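Side-chain contact in protein SCO1 homolog 1, mitochondrial (Arabidopsis thaliana, PDB 6N5U), which binds copper through a thioredoxin-fold domain and is thought to help insert the metal into cytochrome c oxidase in the mitochondrial inner membrane: residues 20-25 against 103-108. Sequence-based numbering, arbitrary orientation.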
ATOM      1  N   GLY A  20      -9.411  -6.734 -11.516  1.00 47.72           N
ATOM      2  CA  GLY A  20     -10.266  -7.900 -11.326  1.00 48.49           C
ATOM      3  C   GLY A  20      -9.522  -9.226 -11.302  1.00 55.09           C
ATOM      4  O   GLY A  20     -10.125 -10.251 -11.000  1.00 55.99           O
ATOM      5  N   LYS A  21      -8.210  -9.223 -11.616  1.00 53.35           N
ATOM      6  CA  LYS A  21      -7.359 -10.415 -11.626  1.00 55.87           C
ATOM      7  C   LYS A  21      -7.022 -10.862 -10.205  1.00 60.78           C
ATOM      8  O   LYS A  21      -6.786 -10.018  -9.340  1.00 58.26           O
ATOM      9  CB  LYS A  21      -6.042 -10.133 -12.379  1.00 59.82           C
ATOM     10  CG  LYS A  21      -5.286 -11.393 -12.823  1.00 82.01           C
ATOM     11  CD  LYS A  21      -3.842 -11.118 -13.255  1.00 94.96           C
ATOM     12  CE  LYS A  21      -3.266 -12.193 -14.155  1.00106.45           C
ATOM     13  NZ  LYS A  21      -2.741 -13.358 -13.395  1.00111.72           N
ATOM     14  N   ARG A  22      -6.966 -12.190  -9.969  1.00 60.57           N
ATOM     15  CA  ARG A  22      -6.542 -12.716  -8.675  1.00 59.41           C
ATOM     16  C   ARG A  22      -5.016 -12.744  -8.685  1.00 64.48           C
ATOM     17  O   ARG A  22      -4.395 -13.195  -9.654  1.00 66.20           O
ATOM     18  CB  ARG A  22      -7.122 -14.105  -8.367  1.00 61.12           C
ATOM     19  CG  ARG A  22      -6.741 -14.587  -6.959  1.00 69.18           C
ATOM     20  CD  ARG A  22      -7.452 -15.855  -6.518  1.00 82.75           C
ATOM     21  NE  ARG A  22      -8.894 -15.659  -6.360  1.00 91.46           N
ATOM     22  CZ  ARG A  22      -9.473 -15.142  -5.281  1.00 98.93           C
ATOM     23  NH1 ARG A  22      -8.738 -14.758  -4.243  1.00 73.57           N
ATOM     24  NH2 ARG A  22     -10.793 -15.004  -5.231  1.00 88.53           N
ATOM     25  N   VAL A  23      -4.416 -12.218  -7.621  1.00 59.88           N
ATOM     26  CA  VAL A  23      -2.964 -12.135  -7.484  1.00 60.47           C
ATOM     27  C   VAL A  23      -2.465 -12.759  -6.167  1.00 62.44           C
ATOM     28  O   VAL A  23      -3.242 -12.968  -5.231  1.00 59.99           O
ATOM     29  CB  VAL A  23      -2.451 -10.671  -7.643  1.00 62.77           C
ATOM     30  CG1 VAL A  23      -2.701 -10.123  -9.046  1.00 63.79           C
ATOM     31  CG2 VAL A  23      -3.050  -9.758  -6.582  1.00 59.40           C
ATOM     32  N   THR A  24      -1.155 -13.049  -6.122  1.00 59.58           N
ATOM     33  CA  THR A  24      -0.416 -13.502  -4.950  1.00 58.26           C
ATOM     34  C   THR A  24       0.812 -12.588  -4.847  1.00 59.73           C
ATOM     35  O   THR A  24       0.972 -11.678  -5.666  1.00 58.24           O
ATOM     36  CB  THR A  24      -0.071 -15.015  -4.991  1.00 69.54           C
ATOM     37  OG1 THR A  24       0.767 -15.319  -6.105  1.00 75.80           O
ATOM     38  CG2 THR A  24      -1.294 -15.905  -4.983  1.00 66.68           C
ATOM     39  N   GLU A  25       1.666 -12.824  -3.845  1.00 56.58           N
ATOM     40  CA  GLU A  25       2.923 -12.108  -3.596  1.00 55.76           C
ATOM     41  C   GLU A  25       3.867 -12.262  -4.790  1.00 62.19           C
ATOM     42  O   GLU A  25       4.683 -11.378  -5.051  1.00 60.99           O
ATOM     43  CB  GLU A  25       3.570 -12.595  -2.270  1.00 56.65           C
ATOM     44  CG  GLU A  25       4.040 -14.050  -2.224  1.00 65.56           C
ATOM     45  CD  GLU A  25       3.019 -15.169  -2.125  1.00 76.94           C
ATOM     46  OE1 GLU A  25       1.813 -14.873  -1.966  1.00 75.86           O
ATOM     47  OE2 GLU A  25       3.434 -16.349  -2.189  1.00 65.52           O
ATOM     48  N   PRO A 103     -13.283 -10.330   3.468  1.00 47.85           N
ATOM     49  CA  PRO A 103     -12.830  -9.878   4.798  1.00 46.29           C
ATOM     50  C   PRO A 103     -11.827 -10.818   5.479  1.00 49.23           C
ATOM     51  O   PRO A 103     -11.022 -10.347   6.293  1.00 46.52           O
ATOM     52  CB  PRO A 103     -14.139  -9.707   5.582  1.00 49.00           C
ATOM     53  CG  PRO A 103     -15.186  -9.506   4.545  1.00 54.01           C
ATOM     54  CD  PRO A 103     -14.763 -10.388   3.405  1.00 50.43           C
ATOM     55  N   GLU A 104     -11.874 -12.133   5.125  1.00 48.60           N
ATOM     56  CA  GLU A 104     -10.986 -13.200   5.617  1.00 48.94           C
ATOM     57  C   GLU A 104      -9.626 -13.095   4.925  1.00 51.49           C
ATOM     58  O   GLU A 104      -8.603 -13.219   5.584  1.00 51.60           O
ATOM     59  CB  GLU A 104     -11.616 -14.579   5.356  1.00 53.00           C
ATOM     60  CG  GLU A 104     -11.004 -15.714   6.160  1.00 72.50           C
ATOM     61  CD  GLU A 104     -11.285 -17.114   5.635  1.00114.44           C
ATOM     62  OE1 GLU A 104     -12.468 -17.529   5.624  1.00129.55           O
ATOM     63  OE2 GLU A 104     -10.316 -17.801   5.237  1.00114.84           O
ATOM     64  N   GLU A 105      -9.618 -12.866   3.598  1.00 48.26           N
ATOM     65  CA  GLU A 105      -8.407 -12.700   2.788  1.00 47.38           C
ATOM     66  C   GLU A 105      -7.603 -11.500   3.299  1.00 50.31           C
ATOM     67  O   GLU A 105      -6.382 -11.623   3.485  1.00 50.98           O
ATOM     68  CB  GLU A 105      -8.756 -12.539   1.293  1.00 48.76           C
ATOM     69  CG  GLU A 105      -8.872 -13.868   0.565  1.00 57.20           C
ATOM     70  CD  GLU A 105      -9.446 -13.863  -0.840  1.00 70.08           C
ATOM     71  OE1 GLU A 105      -9.746 -12.773  -1.371  1.00 38.52           O
ATOM     72  OE2 GLU A 105      -9.599 -14.966  -1.413  1.00 79.84           O
ATOM     73  N   ILE A 106      -8.310 -10.372   3.576  1.00 45.45           N
ATOM     74  CA  ILE A 106      -7.778  -9.113   4.119  1.00 44.73           C
ATOM     75  C   ILE A 106      -7.239  -9.326   5.541  1.00 52.42           C
ATOM     76  O   ILE A 106      -6.215  -8.742   5.891  1.00 54.37           O
ATOM     77  CB  ILE A 106      -8.854  -7.991   4.056  1.00 46.70           C
ATOM     78  CG1 ILE A 106      -9.279  -7.647   2.586  1.00 46.32           C
ATOM     79  CG2 ILE A 106      -8.457  -6.731   4.845  1.00 47.26           C
ATOM     80  CD1 ILE A 106      -8.165  -7.169   1.577  1.00 48.10           C
ATOM     81  N   LYS A 107      -7.914 -10.178   6.339  1.00 48.96           N
ATOM     82  CA  LYS A 107      -7.534 -10.526   7.717  1.00 49.35           C
ATOM     83  C   LYS A 107      -6.193 -11.267   7.723  1.00 53.98           C
ATOM     84  O   LYS A 107      -5.351 -11.005   8.585  1.00 53.77           O
ATOM     85  CB  LYS A 107      -8.645 -11.391   8.373  1.00 53.16           C
ATOM     86  CG  LYS A 107      -8.426 -11.802   9.824  1.00 62.01           C
ATOM     87  CD  LYS A 107      -9.387 -12.937  10.222  1.00 81.82           C
ATOM     88  CE  LYS A 107      -8.942 -13.703  11.457  1.00 97.58           C
ATOM     89  NZ  LYS A 107      -9.770 -14.923  11.695  1.00100.88           N
ATOM     90  N   SER A 108      -6.009 -12.195   6.759  1.00 50.21           N
ATOM     91  CA  SER A 108      -4.804 -13.004   6.612  1.00 49.85           C
ATOM     92  C   SER A 108      -3.582 -12.147   6.230  1.00 49.66           C
ATOM     93  O   SER A 108      -2.508 -12.327   6.815  1.00 48.49           O
ATOM     94  CB  SER A 108      -5.042 -14.108   5.589  1.00 53.77           C
ATOM     95  OG  SER A 108      -3.855 -14.791   5.226  1.00 62.07           O
TER
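R22 and E105 meet at the protein surface, their side chains crossing at about a right angle, joined by a salt bridge that is the whole of the contact between residues 20-25 and 103-108 and buries just 68 Å² in all. From CB the R22 side chain runs clear of the helix at first: CB, CG and CD make no contact with residues 103-108. With CG anti to the backbone N (chi1 -176°) the chain leaves the strand in an extended run, then bends at chi3 and brings the guanidinium across to the helix. NE takes no part in the pairing. R22 CZ lies 3.9 Å from E105 OE2, and R22 NH2 is no nearer, at 4.0 Å from the same oxygen. R22 NH1 does the work, donating to E105 OE2 over 3.0 Å. Its N-H points well off the line to the acceptor, with an angle of 137° at the hydrogen, and it reaches OE2 from above the carboxylate plane. The other oxygen, E105 OE1, stays 3.6 Å from R22 NH1, and guanidinium and carboxylate are turned 73° apart, so one hydrogen bond, NH1 to OE2, joins them in place of a flat two-pronged pairing. E105 reaches out from the helix with its chain extended beyond CG. An alanine in its place would probably leave the R22 guanidinium without its carboxylate mate and freer to turn. Away from the copper site, the bridge ties the first turn of helix 103-112 to strand 22-24, an outermost strand of the mixed sheet of this thioredoxin-fold domain. Strand 14-17 lies next to strand 22-24 in that sheet and is touched by both partners, R22 on S14 and E105 on I16.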